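Long-range contacts in 1,3-alpha-isomaltosidase (Kribbella flavida DSM 17836, PDB 5X3I), which hydrolyses the alpha-1,3-glucosidic linkages of a cyclic tetrasaccharide derived from starch, releasing isomaltose inside the cell: residues Ala412-Gly417 / Gln437-Asp442; Asp442-Arg447 / Leu481-Gly486; Gln542-Ser547 / Pro685-Gly690; Ser547-Leu552 / His671-Leu676. The protein carries 1 engineered substitution. All blocks are in the same frame, centred on the assembly; numbering follows the deposited sequence.

How the interactions relate
Interactions 1 and 2 lie next to each other, their centres 11 Å apart, and share Asp442. They follow in series along the chain and lie within the TIM-barrel domain. Arg447 of interaction 2 also reaches back to Asp416: its NH1 is 2.9 Å from Asp416 O, a probable hydrogen bond. Interactions 3 and 4 form a second pair, again with centres 11 Å apart. Both use helix 541-556, share Ser547 and join the barrel to the C-terminal domain; interaction 4 is nested inside the loop closed by interaction 3. The two pairs lie on opposite sides of the chain's centre, with centres 36 to 43 Å apart.

Interaction 1: Ala412-Gly417 / Gln437-Asp442; sequences AMVRDG and QALMPD
Met413 reaches from the last turns of helix 404-415 to the Leu439-Pro441 part of the loop, and its methyl carbon does the touching. Met413 CE lies 3.5 Å from Pro441 CA. Met413 CE also meets the proline ring, 3.9 Å from Pro441 CB. On its other flank Met413 CE packs near Leu439 CB at 4.1 Å. The chain of Met413 runs straight through chi2 and then bends at the sulfur (chi3 77°), which turns the methyl group onto the Met440-Pro441 link. The contact is wholly apolar between the two segments. It joins the C-terminal end of a helix in the TIM-barrel domain to the irregular loop that leads on to helix 446-454. Trp451 and Trp452 of that following helix also pack on Met413, and Trp452 on Pro441 as well. Leu439 makes the second apolar contact. Val414 CG2 lies 4.1 Å from Leu439 CD1, and the two side chains cross at about a right angle. This side of the contact lies nearer the solvent, since Val414 is exposed while Met413 and Leu439 are buried. Met440 points away from the helix at its CB. Its side chain is about 8 Å from that of Glu474, probably an active-site residue by similarity.

Interaction 2: Asp442-Arg447 / Leu481-Gly486; sequences DLSVQR and LVYADG
An Asx turn at Asp442, just ahead of helix 446-454, grips a type I beta turn formed by Tyr483-Gly486. Both belong to loops of the TIM-barrel domain. The carboxylate of Asp442 serves both turns. CG stands anti to the backbone N (chi1 -175°), which carries the group across to the second loop. There Asp442 OD2 accepts from Ala484 N at 2.7 Å through its syn lone pair, with an N-H...O angle of 157°. Asp442 OD1 closes the Asx turn by accepting from Ser444 N, and it takes a second bond from Ser444 OG at 2.7 Å. Both donors approach from the same face of the carboxylate plane. Three bonds thus hold the group against rotation. Asp442 OD1 also lies at the edge of the Tyr483 ring, 3.4 Å from Tyr483 CD2, with the two planes 72° apart. The far end of this tyrosine is tied to Asn493 through its hydroxyl. An alanine in place of Asp442 would probably leave Ala484 N without its acceptor and set the Ser444 hydroxyl free to turn. Asp485 N adds a weak bond to Ser444 OG. The Asp485 carboxylate forms a salt bridge with Arg487, and a water links its OD2 to Ser444 O. Val445, at the N-cap position, contributes an apolar contact: Val445 CG1 lies 3.7 Å from Ala484 CB.

Interaction 3: Gln542-Ser547 / Pro685-Gly690; sequences QAFRSS and PVLEPG. With SO4 (sulfate ion), chain F; SO4 (sulfate ion), chain E.
The Phe544 ring carries a methyl group of Leu687 on one face. Leu687 CD2 sits 3.4 Å from the centroid of the Phe544 ring and only 5° off the ring normal, a centred CH-pi contact. The ring of Trp564 also meets Phe544, with nearly parallel planes. Val686 O approaches the Phe544 ring obliquely, 3.5 Å from Phe544 CE2. The guanidinium of Arg545 is the second flat group. Gln542 N lies over one of its faces, offset toward the rim. At its edge O2 of one sulfate (chain F) lies in the plane and accepts from Arg545 NE at 2.9 Å, almost straight at 171°. Arg545 NH2 gives a second bond to O4 of the same ion, at 3.2 Å. Arg545 NH1 turns to the other segment and meets Leu687 O at 2.9 Å, but the bond is bent and weak. The bend at chi3 (-75°) swings the guanidinium out of line with the extended first part of the chain, where Arg545 CG packs 3.7 Å from Leu687 CB. Leu687 thus touches both the ring, through CD2, and the aliphatic part of Arg545, through CB. A methionine in place of Arg545 is likely to leave Leu687 O without this donor and the sulfate without its paired N-H grip. The second sulfate (chain E) accepts through O2 from Gln542 N at 2.9 Å, and Trp541 N also bonds to sulfate, near the start of the helix. Both ions probably come from the crystallisation liquor. The arrangement is a domain interface of a multidomain family 31 glycoside hydrolase, where helix 541-556 of the TIM barrel packs on a loop of the C-terminal beta domain.

Interaction 4: Ser547-Leu552 / His671-Leu676; sequences SVTAGL and HPYQYL
Helix residues Ser547-Leu552 run past a type I beta turn, His671-Gln674, and the start of strand 675-677, with Val548 CA 6.6 Å from Tyr673 CA and Leu552 CA 7.8 Å from Tyr675 CA. Leu552 has the largest share of the contact, and its two methyl groups part company. Leu552 CD1 meets the turn at Pro672 O, 3.4 Å away. Leu552 CD2 packs 3.5 Å from Tyr675 CB, and the two side chains cross at about a right angle. The chi1 of Tyr675 (59°) turns its ring to the side, and CB rather than the ring meets Leu552 CD2 most closely. The Tyr675 hydroxyl is hydrogen-bonded to Phe588 O. This is a seam between domains: helix 541-556 belongs to the TIM barrel, and strand 675-677 to the antiparallel sheet of the C-terminal domain. Met655 of the neighbouring strand 655-656 touches both Leu552 and Tyr675. One turn earlier on the helix, Val548 CG1 comes in at the edge of the Tyr673 ring, 4.0 Å from Tyr673 CD1. Thr549 OG1 lies 3.4 Å from Tyr673 CE1, in an oblique approach. Its hydroxyl bonds back to Arg545 O in the helix. Two waters extend it across the seam: one joins OG1 to Tyr673 OH, the other to Pro672 O.

Interaction 1: Ala412-Gly417 / Gln437-Asp442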
loop_
_atom_site.group_PDB
_atom_site.type_symbol
_atom_site.label_atom_id
_atom_site.label_comp_id
_atom_site.label_asym_id
_atom_site.label_seq_id
_atom_site.Cartn_x
_atom_site.Cartn_y
_atom_site.Cartn_z
ATOM N N ALA A 412 -22.652 6.612 -17.638
ATOM C CA ALA A 412 -21.734 7.177 -18.612
ATOM C C ALA A 412 -20.457 6.347 -18.708
ATOM O O ALA A 412 -19.909 6.199 -19.781
ATOM C CB ALA A 412 -21.396 8.606 -18.265
ATOM N N MET A 413 -19.988 5.830 -17.581
ATOM C CA MET A 413 -18.769 5.033 -17.569
ATOM C C MET A 413 -18.910 3.803 -18.457
ATOM O O MET A 413 -18.009 3.479 -19.218
ATOM C CB MET A 413 -18.409 4.600 -16.151
ATOM C CG MET A 413 -17.795 5.676 -15.292
ATOM S SD MET A 413 -17.452 5.107 -13.630
ATOM C CE MET A 413 -15.974 4.144 -13.870
ATOM N N VAL A 414 -20.049 3.125 -18.347
ATOM C CA VAL A 414 -20.315 1.940 -19.157
ATOM C C VAL A 414 -20.525 2.334 -20.613
ATOM O O VAL A 414 -19.950 1.732 -21.502
ATOM C CB VAL A 414 -21.551 1.160 -18.656
ATOM C CG1 VAL A 414 -21.895 0.011 -19.617
ATOM C CG2 VAL A 414 -21.323 0.640 -17.240
ATOM N N ARG A 415 -21.341 3.360 -20.845
ATOM C CA ARG A 415 -21.675 3.790 -22.199
ATOM C C ARG A 415 -20.442 4.234 -22.989
ATOM O O ARG A 415 -20.289 3.886 -24.148
ATOM C CB ARG A 415 -22.702 4.933 -22.160
ATOM C CG ARG A 415 -23.188 5.399 -23.538
ATOM C CD ARG A 415 -23.932 6.736 -23.497
ATOM N NE ARG A 415 -24.612 6.928 -22.232
ATOM C CZ ARG A 415 -24.322 7.894 -21.367
ATOM N NH1 ARG A 415 -24.981 7.968 -20.232
ATOM N NH2 ARG A 415 -23.382 8.785 -21.641
ATOM N N ASP A 416 -19.586 5.040 -22.368
ATOM C CA ASP A 416 -18.445 5.622 -23.068
ATOM C C ASP A 416 -17.131 4.875 -22.875
ATOM O O ASP A 416 -16.077 5.362 -23.264
ATOM C CB ASP A 416 -18.296 7.084 -22.676
ATOM C CG ASP A 416 -19.459 7.922 -23.171
ATOM O OD1 ASP A 416 -20.205 7.430 -24.031
ATOM O OD2 ASP A 416 -19.632 9.058 -22.707
ATOM N N GLY A 417 -17.182 3.731 -22.207
ATOM C CA GLY A 417 -16.001 2.902 -22.078
ATOM C C GLY A 417 -14.959 3.386 -21.083
ATOM O O GLY A 417 -13.773 3.268 -21.340
ATOM N N GLN A 437 -19.715 -3.848 -5.415
ATOM C CA GLN A 437 -20.061 -3.825 -6.828
ATOM C C GLN A 437 -19.790 -2.479 -7.491
ATOM O O GLN A 437 -20.349 -2.190 -8.542
ATOM C CB GLN A 437 -21.537 -4.180 -7.011
ATOM C CG GLN A 437 -21.946 -5.461 -6.330
ATOM C CD GLN A 437 -21.528 -6.662 -7.123
ATOM O OE1 GLN A 437 -22.149 -6.990 -8.134
ATOM N NE2 GLN A 437 -20.457 -7.320 -6.688
ATOM N N ALA A 438 -18.909 -1.677 -6.904
ATOM C CA ALA A 438 -18.555 -0.397 -7.508
ATOM C C ALA A 438 -17.713 -0.628 -8.759
ATOM O O ALA A 438 -16.927 -1.561 -8.803
ATOM C CB ALA A 438 -17.806 0.477 -6.508
ATOM N N LEU A 439 -17.882 0.217 -9.772
ATOM C CA LEU A 439 -17.024 0.177 -10.965
ATOM C C LEU A 439 -15.663 0.811 -10.698
ATOM O O LEU A 439 -15.536 1.668 -9.833
ATOM C CB LEU A 439 -17.688 0.901 -12.138
ATOM C CG LEU A 439 -19.167 0.590 -12.339
ATOM C CD1 LEU A 439 -19.717 1.355 -13.510
ATOM C CD2 LEU A 439 -19.354 -0.908 -12.532
ATOM N N MET A 440 -14.653 0.385 -11.444
ATOM C CA MET A 440 -13.335 1.008 -11.391
ATOM C C MET A 440 -13.105 1.819 -12.655
ATOM O O MET A 440 -13.204 1.276 -13.745
ATOM C CB MET A 440 -12.221 -0.039 -11.248
ATOM C CG MET A 440 -12.181 -0.804 -9.924
ATOM S SD MET A 440 -10.876 -2.070 -9.905
ATOM C CE MET A 440 -9.419 -1.068 -9.634
ATOM N N PRO A 441 -12.785 3.118 -12.522
ATOM C CA PRO A 441 -12.462 3.850 -13.751
ATOM C C PRO A 441 -11.194 3.276 -14.364
ATOM O O PRO A 441 -10.283 2.907 -13.634
ATOM C CB PRO A 441 -12.251 5.291 -13.268
ATOM C CG PRO A 441 -11.793 5.147 -11.867
ATOM C CD PRO A 441 -12.502 3.909 -11.315
ATOM N N ASP A 442 -11.099 3.225 -15.679
ATOM C CA ASP A 442 -9.924 2.592 -16.218
ATOM C C ASP A 442 -8.888 3.678 -16.419
ATOM O O ASP A 442 -8.827 4.317 -17.457
ATOM C CB ASP A 442 -10.298 1.910 -17.543
ATOM C CG ASP A 442 -9.171 1.112 -18.159
ATOM O OD1 ASP A 442 -8.008 1.238 -17.752
ATOM O OD2 ASP A 442 -9.475 0.358 -19.098
#

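Interaction 2: Asp442-Arg447 / Leu481-Gly486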
loop_
_atom_site.group_PDB
_atom_site.type_symbol
_atom_site.label_atom_id
_atom_site.label_comp_id
_atom_site.label_asym_id
_atom_site.label_seq_id
_atom_site.Cartn_x
_atom_site.Cartn_y
_atom_site.Cartn_z
ATOM N N ASP A 442 -11.099 3.225 -15.679
ATOM C CA ASP A 442 -9.924 2.592 -16.218
ATOM C C ASP A 442 -8.888 3.678 -16.419
ATOM O O ASP A 442 -8.827 4.317 -17.457
ATOM C CB ASP A 442 -10.298 1.910 -17.543
ATOM C CG ASP A 442 -9.171 1.112 -18.159
ATOM O OD1 ASP A 442 -8.008 1.238 -17.752
ATOM O OD2 ASP A 442 -9.475 0.358 -19.098
ATOM N N LEU A 443 -7.942 3.716 -15.497
ATOM C CA LEU A 443 -7.012 4.833 -15.400
ATOM C C LEU A 443 -5.754 4.465 -16.162
ATOM O O LEU A 443 -4.781 5.204 -16.160
ATOM C CB LEU A 443 -6.717 5.187 -13.935
ATOM C CG LEU A 443 -7.928 5.726 -13.153
ATOM C CD1 LEU A 443 -7.615 5.875 -11.685
ATOM C CD2 LEU A 443 -8.444 7.053 -13.737
ATOM N N SER A 444 -5.791 3.301 -16.807
ATOM C CA SER A 444 -4.668 2.862 -17.626
ATOM C C SER A 444 -4.490 3.699 -18.890
ATOM O O SER A 444 -3.445 3.632 -19.517
ATOM C CB SER A 444 -4.822 1.388 -18.019
ATOM O OG SER A 444 -5.675 1.230 -19.136
ATOM N N VAL A 445 -5.508 4.459 -19.284
ATOM C CA VAL A 445 -5.381 5.280 -20.486
ATOM C C VAL A 445 -5.759 6.747 -20.255
ATOM O O VAL A 445 -6.590 7.073 -19.407
ATOM C CB VAL A 445 -6.227 4.731 -21.653
ATOM C CG1 VAL A 445 -5.724 3.349 -22.076
ATOM C CG2 VAL A 445 -7.682 4.684 -21.277
ATOM N N GLN A 446 -5.149 7.618 -21.048
ATOM C CA GLN A 446 -5.223 9.049 -20.827
ATOM C C GLN A 446 -6.651 9.610 -20.868
ATOM O O GLN A 446 -6.998 10.434 -20.024
ATOM C CB GLN A 446 -4.349 9.782 -21.846
ATOM C CG GLN A 446 -4.171 11.259 -21.532
ATOM C CD GLN A 446 -3.514 11.499 -20.188
ATOM O OE1 GLN A 446 -2.401 11.053 -19.938
ATOM N NE2 GLN A 446 -4.206 12.215 -19.317
ATOM N N ARG A 447 -7.472 9.162 -21.826
ATOM C CA ARG A 447 -8.809 9.732 -21.988
ATOM C C ARG A 447 -9.658 9.525 -20.735
ATOM O O ARG A 447 -10.440 10.388 -20.365
ATOM C CB ARG A 447 -9.532 9.163 -23.223
ATOM C CG ARG A 447 -9.891 7.673 -23.178
ATOM C CD ARG A 447 -10.617 7.230 -24.447
ATOM N NE ARG A 447 -12.008 7.672 -24.489
ATOM C CZ ARG A 447 -13.036 6.962 -24.041
ATOM N NH1 ARG A 447 -14.260 7.447 -24.118
ATOM N NH2 ARG A 447 -12.846 5.762 -23.523
ATOM N N LEU A 481 -9.400 -9.866 -16.468
ATOM C CA LEU A 481 -9.912 -8.494 -16.607
ATOM C C LEU A 481 -9.264 -7.813 -17.814
ATOM O O LEU A 481 -8.171 -8.176 -18.211
ATOM C CB LEU A 481 -9.653 -7.674 -15.341
ATOM C CG LEU A 481 -10.294 -8.144 -14.036
ATOM C CD1 LEU A 481 -10.094 -7.113 -12.931
ATOM C CD2 LEU A 481 -11.771 -8.406 -14.238
ATOM N N VAL A 482 -9.969 -6.879 -18.443
ATOM C CA VAL A 482 -9.436 -6.193 -19.614
ATOM C C VAL A 482 -9.336 -4.676 -19.425
ATOM O O VAL A 482 -10.325 -4.013 -19.120
ATOM C CB VAL A 482 -10.292 -6.479 -20.857
ATOM C CG1 VAL A 482 -9.735 -5.744 -22.078
ATOM C CG2 VAL A 482 -10.372 -7.988 -21.113
ATOM N N TYR A 483 -8.131 -4.147 -19.631
ATOM C CA TYR A 483 -7.850 -2.723 -19.529
ATOM C C TYR A 483 -7.687 -2.118 -20.907
ATOM O O TYR A 483 -7.215 -2.782 -21.832
ATOM C CB TYR A 483 -6.584 -2.457 -18.721
ATOM C CG TYR A 483 -6.697 -2.759 -17.253
ATOM C CD1 TYR A 483 -6.334 -3.998 -16.757
ATOM C CD2 TYR A 483 -7.153 -1.795 -16.355
ATOM C CE1 TYR A 483 -6.426 -4.284 -15.419
ATOM C CE2 TYR A 483 -7.250 -2.071 -15.009
ATOM C CZ TYR A 483 -6.880 -3.322 -14.546
ATOM O OH TYR A 483 -6.962 -3.617 -13.219
ATOM N N ALA A 484 -8.071 -0.849 -21.036
ATOM C CA ALA A 484 -8.067 -0.178 -22.328
ATOM C C ALA A 484 -6.662 0.009 -22.890
ATOM O O ALA A 484 -6.502 0.283 -24.071
ATOM C CB ALA A 484 -8.772 1.174 -22.226
ATOM N N ASP A 485 -5.648 -0.145 -22.054
ATOM C CA ASP A 485 -4.289 -0.011 -22.537
ATOM C C ASP A 485 -3.831 -1.317 -23.201
ATOM O O ASP A 485 -2.707 -1.405 -23.647
ATOM C CB ASP A 485 -3.330 0.384 -21.409
ATOM C CG ASP A 485 -3.088 -0.740 -20.404
ATOM O OD1 ASP A 485 -3.829 -1.737 -20.400
ATOM O OD2 ASP A 485 -2.147 -0.614 -19.598
ATOM N N GLY A 486 -4.713 -2.320 -23.230
ATOM C CA GLY A 486 -4.417 -3.598 -23.867
ATOM C C GLY A 486 -3.913 -4.686 -22.933
ATOM O O GLY A 486 -3.761 -5.843 -23.339
HETATM O O HOH W 1 -0.898 1.936 -19.626
#

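Interaction 3: Gln542-Ser547 / Pro685-Gly690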
loop_
_atom_site.group_PDB
_atom_site.type_symbol
_atom_site.label_atom_id
_atom_site.label_comp_id
_atom_site.label_asym_id
_atom_site.label_seq_id
_atom_site.Cartn_x
_atom_site.Cartn_y
_atom_site.Cartn_z
ATOM N N GLN A 542 3.924 -3.617 18.337
ATOM C CA GLN A 542 4.219 -4.476 17.201
ATOM C C GLN A 542 3.982 -3.742 15.875
ATOM O O GLN A 542 4.786 -3.831 14.964
ATOM C CB GLN A 542 3.385 -5.765 17.260
ATOM C CG GLN A 542 3.683 -6.712 16.114
ATOM C CD GLN A 542 2.921 -8.027 16.195
ATOM O OE1 GLN A 542 1.750 -8.065 16.556
ATOM N NE2 GLN A 542 3.594 -9.110 15.848
ATOM N N ALA A 543 2.884 -3.007 15.779
ATOM C CA ALA A 543 2.594 -2.234 14.571
ATOM C C ALA A 543 3.604 -1.095 14.370
ATOM O O ALA A 543 3.983 -0.790 13.248
ATOM C CB ALA A 543 1.187 -1.689 14.622
ATOM N N PHE A 544 4.024 -0.482 15.469
ATOM C CA PHE A 544 5.047 0.561 15.469
ATOM C C PHE A 544 6.313 0.002 14.816
ATOM O O PHE A 544 6.832 0.568 13.849
ATOM C CB PHE A 544 5.280 1.033 16.915
ATOM C CG PHE A 544 6.240 2.207 17.081
ATOM C CD1 PHE A 544 6.844 2.834 16.006
ATOM C CD2 PHE A 544 6.545 2.661 18.366
ATOM C CE1 PHE A 544 7.726 3.896 16.202
ATOM C CE2 PHE A 544 7.422 3.721 18.565
ATOM C CZ PHE A 544 8.010 4.339 17.477
ATOM N N ARG A 545 6.791 -1.129 15.322
ATOM C CA ARG A 545 7.988 -1.747 14.768
ATOM C C ARG A 545 7.793 -2.125 13.304
ATOM O O ARG A 545 8.652 -1.849 12.479
ATOM C CB ARG A 545 8.395 -2.982 15.588
ATOM C CG ARG A 545 8.782 -2.655 17.022
ATOM C CD ARG A 545 9.350 -3.877 17.744
ATOM N NE ARG A 545 8.318 -4.835 18.114
ATOM C CZ ARG A 545 7.719 -4.865 19.296
ATOM N NH1 ARG A 545 8.055 -3.991 20.228
ATOM N NH2 ARG A 545 6.793 -5.782 19.554
ATOM N N SER A 546 6.659 -2.741 12.980
ATOM C CA SER A 546 6.378 -3.103 11.594
ATOM C C SER A 546 6.419 -1.863 10.697
ATOM O O SER A 546 6.906 -1.907 9.566
ATOM C CB SER A 546 5.016 -3.782 11.470
ATOM O OG SER A 546 5.014 -5.052 12.096
ATOM N N SER A 547 5.927 -0.752 11.225
ATOM C CA SER A 547 5.842 0.469 10.437
ATOM C C SER A 547 7.221 1.046 10.125
ATOM O O SER A 547 7.473 1.455 9.002
ATOM C CB SER A 547 4.970 1.489 11.160
ATOM O OG SER A 547 3.629 1.035 11.217
ATOM N N PRO A 685 14.627 4.843 17.114
ATOM C CA PRO A 685 13.305 4.890 17.729
ATOM C C PRO A 685 13.227 4.027 18.971
ATOM O O PRO A 685 13.838 2.959 18.994
ATOM C CB PRO A 685 12.394 4.334 16.635
ATOM C CG PRO A 685 13.106 4.638 15.378
ATOM C CD PRO A 685 14.551 4.491 15.688
ATOM N N VAL A 686 12.477 4.450 19.978
ATOM C CA VAL A 686 12.330 3.598 21.138
ATOM C C VAL A 686 11.072 2.767 20.931
ATOM O O VAL A 686 9.952 3.262 20.993
ATOM C CB VAL A 686 12.253 4.413 22.430
ATOM C CG1 VAL A 686 12.162 3.492 23.628
ATOM C CG2 VAL A 686 13.465 5.300 22.546
ATOM N N LEU A 687 11.300 1.487 20.661
ATOM C CA LEU A 687 10.270 0.556 20.205
ATOM C C LEU A 687 9.671 -0.371 21.263
ATOM O O LEU A 687 8.950 -1.303 20.921
ATOM C CB LEU A 687 10.820 -0.261 19.044
ATOM C CG LEU A 687 11.154 0.652 17.867
ATOM C CD1 LEU A 687 11.850 -0.104 16.777
ATOM C CD2 LEU A 687 9.899 1.316 17.331
ATOM N N GLU A 688 10.042 -0.188 22.525
ATOM C CA GLU A 688 9.495 -1.026 23.588
ATOM C C GLU A 688 8.964 -0.229 24.774
ATOM O O GLU A 688 9.530 0.792 25.144
ATOM C CB GLU A 688 10.559 -2.012 24.071
ATOM C CG GLU A 688 10.860 -3.112 23.080
ATOM C CD GLU A 688 12.112 -3.878 23.436
ATOM O OE1 GLU A 688 12.497 -4.778 22.659
ATOM O OE2 GLU A 688 12.713 -3.573 24.488
ATOM N N PRO A 689 7.877 -0.710 25.390
ATOM C CA PRO A 689 7.352 -0.038 26.580
ATOM C C PRO A 689 8.245 -0.272 27.792
ATOM O O PRO A 689 8.854 -1.331 27.889
ATOM C CB PRO A 689 5.986 -0.693 26.776
ATOM C CG PRO A 689 6.160 -2.079 26.216
ATOM C CD PRO A 689 7.131 -1.939 25.068
ATOM N N GLY A 690 8.328 0.707 28.685
ATOM C CA GLY A 690 9.058 0.550 29.928
ATOM C C GLY A 690 10.549 0.825 29.862
ATOM O O GLY A 690 11.232 0.701 30.869
HETATM S S SO4 F . 7.620 -8.034 16.396
HETATM O O1 SO4 F . 8.955 -8.462 16.795
HETATM O O2 SO4 F . 7.677 -6.635 15.973
HETATM O O3 SO4 F . 7.155 -8.853 15.281
HETATM O O4 SO4 F . 6.707 -8.199 17.521
HETATM S S SO4 E . 1.796 -4.873 21.662
HETATM O O1 SO4 E . 1.445 -3.478 21.942
HETATM O O2 SO4 E . 2.785 -4.969 20.601
HETATM O O3 SO4 E . 2.340 -5.451 22.883
HETATM O O4 SO4 E . 0.579 -5.571 21.265
#

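Interaction 4: Ser547-Leu552 / His671-Leu676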
loop_
_atom_site.group_PDB
_atom_site.type_symbol
_atom_site.label_atom_id
_atom_site.label_comp_id
_atom_site.label_asym_id
_atom_site.label_seq_id
_atom_site.Cartn_x
_atom_site.Cartn_y
_atom_site.Cartn_z
ATOM N N SER A 547 5.927 -0.752 11.225
ATOM C CA SER A 547 5.842 0.469 10.437
ATOM C C SER A 547 7.221 1.046 10.125
ATOM O O SER A 547 7.473 1.455 9.002
ATOM C CB SER A 547 4.970 1.489 11.160
ATOM O OG SER A 547 3.629 1.035 11.217
ATOM N N VAL A 548 8.116 1.062 11.106
ATOM C CA VAL A 548 9.497 1.467 10.855
ATOM C C VAL A 548 10.128 0.619 9.737
ATOM O O VAL A 548 10.798 1.142 8.855
ATOM C CB VAL A 548 10.358 1.366 12.127
ATOM C CG1 VAL A 548 11.825 1.585 11.801
ATOM C CG2 VAL A 548 9.874 2.365 13.174
ATOM N N THR A 549 9.880 -0.688 9.775
ATOM C CA THR A 549 10.433 -1.606 8.774
ATOM C C THR A 549 9.863 -1.316 7.397
ATOM O O THR A 549 10.576 -1.365 6.400
ATOM C CB THR A 549 10.153 -3.074 9.146
ATOM O OG1 THR A 549 10.687 -3.334 10.445
ATOM C CG2 THR A 549 10.797 -4.027 8.130
ATOM N N ALA A 550 8.575 -0.994 7.362
ATOM C CA ALA A 550 7.899 -0.623 6.129
ATOM C C ALA A 550 8.577 0.586 5.478
ATOM O O ALA A 550 8.896 0.559 4.302
ATOM C CB ALA A 550 6.427 -0.332 6.402
ATOM N N GLY A 551 8.797 1.637 6.265
ATOM C CA GLY A 551 9.502 2.818 5.786
ATOM C C GLY A 551 10.890 2.525 5.246
ATOM O O GLY A 551 11.244 2.974 4.167
ATOM N N LEU A 552 11.667 1.750 5.995
ATOM C CA LEU A 552 13.036 1.404 5.595
ATOM C C LEU A 552 13.103 0.596 4.303
ATOM O O LEU A 552 13.924 0.868 3.432
ATOM C CB LEU A 552 13.720 0.635 6.716
ATOM C CG LEU A 552 13.951 1.501 7.942
ATOM C CD1 LEU A 552 14.355 0.673 9.126
ATOM C CD2 LEU A 552 15.006 2.541 7.603
ATOM N N HIS A 671 20.922 -4.246 14.327
ATOM C CA HIS A 671 20.121 -3.082 14.704
ATOM C C HIS A 671 19.279 -2.591 13.529
ATOM O O HIS A 671 19.505 -1.501 13.017
ATOM C CB HIS A 671 21.030 -1.966 15.211
ATOM C CG HIS A 671 22.043 -2.439 16.199
ATOM N ND1 HIS A 671 21.763 -2.577 17.538
ATOM C CD2 HIS A 671 23.320 -2.853 16.036
ATOM C CE1 HIS A 671 22.830 -3.037 18.163
ATOM N NE2 HIS A 671 23.789 -3.213 17.275
ATOM N N PRO A 672 18.316 -3.417 13.096
ATOM C CA PRO A 672 17.548 -3.200 11.869
ATOM C C PRO A 672 16.581 -2.014 11.933
ATOM O O PRO A 672 16.095 -1.599 10.893
ATOM C CB PRO A 672 16.783 -4.519 11.709
ATOM C CG PRO A 672 16.584 -4.983 13.099
ATOM C CD PRO A 672 17.838 -4.601 13.833
ATOM N N TYR A 673 16.275 -1.517 13.124
ATOM C CA TYR A 673 15.337 -0.404 13.266
ATOM C C TYR A 673 15.997 0.982 13.268
ATOM O O TYR A 673 15.301 2.004 13.249
ATOM C CB TYR A 673 14.512 -0.590 14.529
ATOM C CG TYR A 673 13.641 -1.825 14.484
ATOM C CD1 TYR A 673 12.487 -1.858 13.712
ATOM C CD2 TYR A 673 13.971 -2.958 15.213
ATOM C CE1 TYR A 673 11.688 -2.977 13.673
ATOM C CE2 TYR A 673 13.181 -4.088 15.178
ATOM C CZ TYR A 673 12.041 -4.096 14.406
ATOM O OH TYR A 673 11.250 -5.223 14.370
ATOM N N GLN A 674 17.329 1.006 13.295
ATOM C CA GLN A 674 18.104 2.238 13.184
ATOM C C GLN A 674 18.183 2.711 11.754
ATOM O O GLN A 674 18.164 1.907 10.832
ATOM C CB GLN A 674 19.533 2.051 13.700
ATOM C CG GLN A 674 19.650 1.781 15.159
ATOM C CD GLN A 674 21.089 1.717 15.615
ATOM O OE1 GLN A 674 21.356 1.496 16.787
ATOM N NE2 GLN A 674 22.017 1.918 14.694
ATOM N N TYR A 675 18.293 4.015 11.566
ATOM C CA TYR A 675 18.483 4.554 10.231
ATOM C C TYR A 675 19.084 5.943 10.262
ATOM O O TYR A 675 19.032 6.636 11.273
ATOM C CB TYR A 675 17.156 4.583 9.468
ATOM C CG TYR A 675 16.085 5.411 10.131
ATOM C CD1 TYR A 675 15.283 4.874 11.127
ATOM C CD2 TYR A 675 15.865 6.734 9.751
ATOM C CE1 TYR A 675 14.303 5.621 11.731
ATOM C CE2 TYR A 675 14.885 7.486 10.344
ATOM C CZ TYR A 675 14.113 6.934 11.337
ATOM O OH TYR A 675 13.143 7.687 11.937
ATOM N N LEU A 676 19.642 6.349 9.134
ATOM C CA LEU A 676 20.083 7.715 8.958
ATOM C C LEU A 676 18.945 8.499 8.313
ATOM O O LEU A 676 18.357 8.034 7.337
ATOM C CB LEU A 676 21.337 7.780 8.090
ATOM C CG LEU A 676 22.583 7.111 8.672
ATOM C CD1 LEU A 676 23.612 6.909 7.585
ATOM C CD2 LEU A 676 23.155 7.959 9.793
HETATM O O HOH W 2 13.405 -3.405 10.322
HETATM O O HOH W 3 9.470 -5.578 11.818
#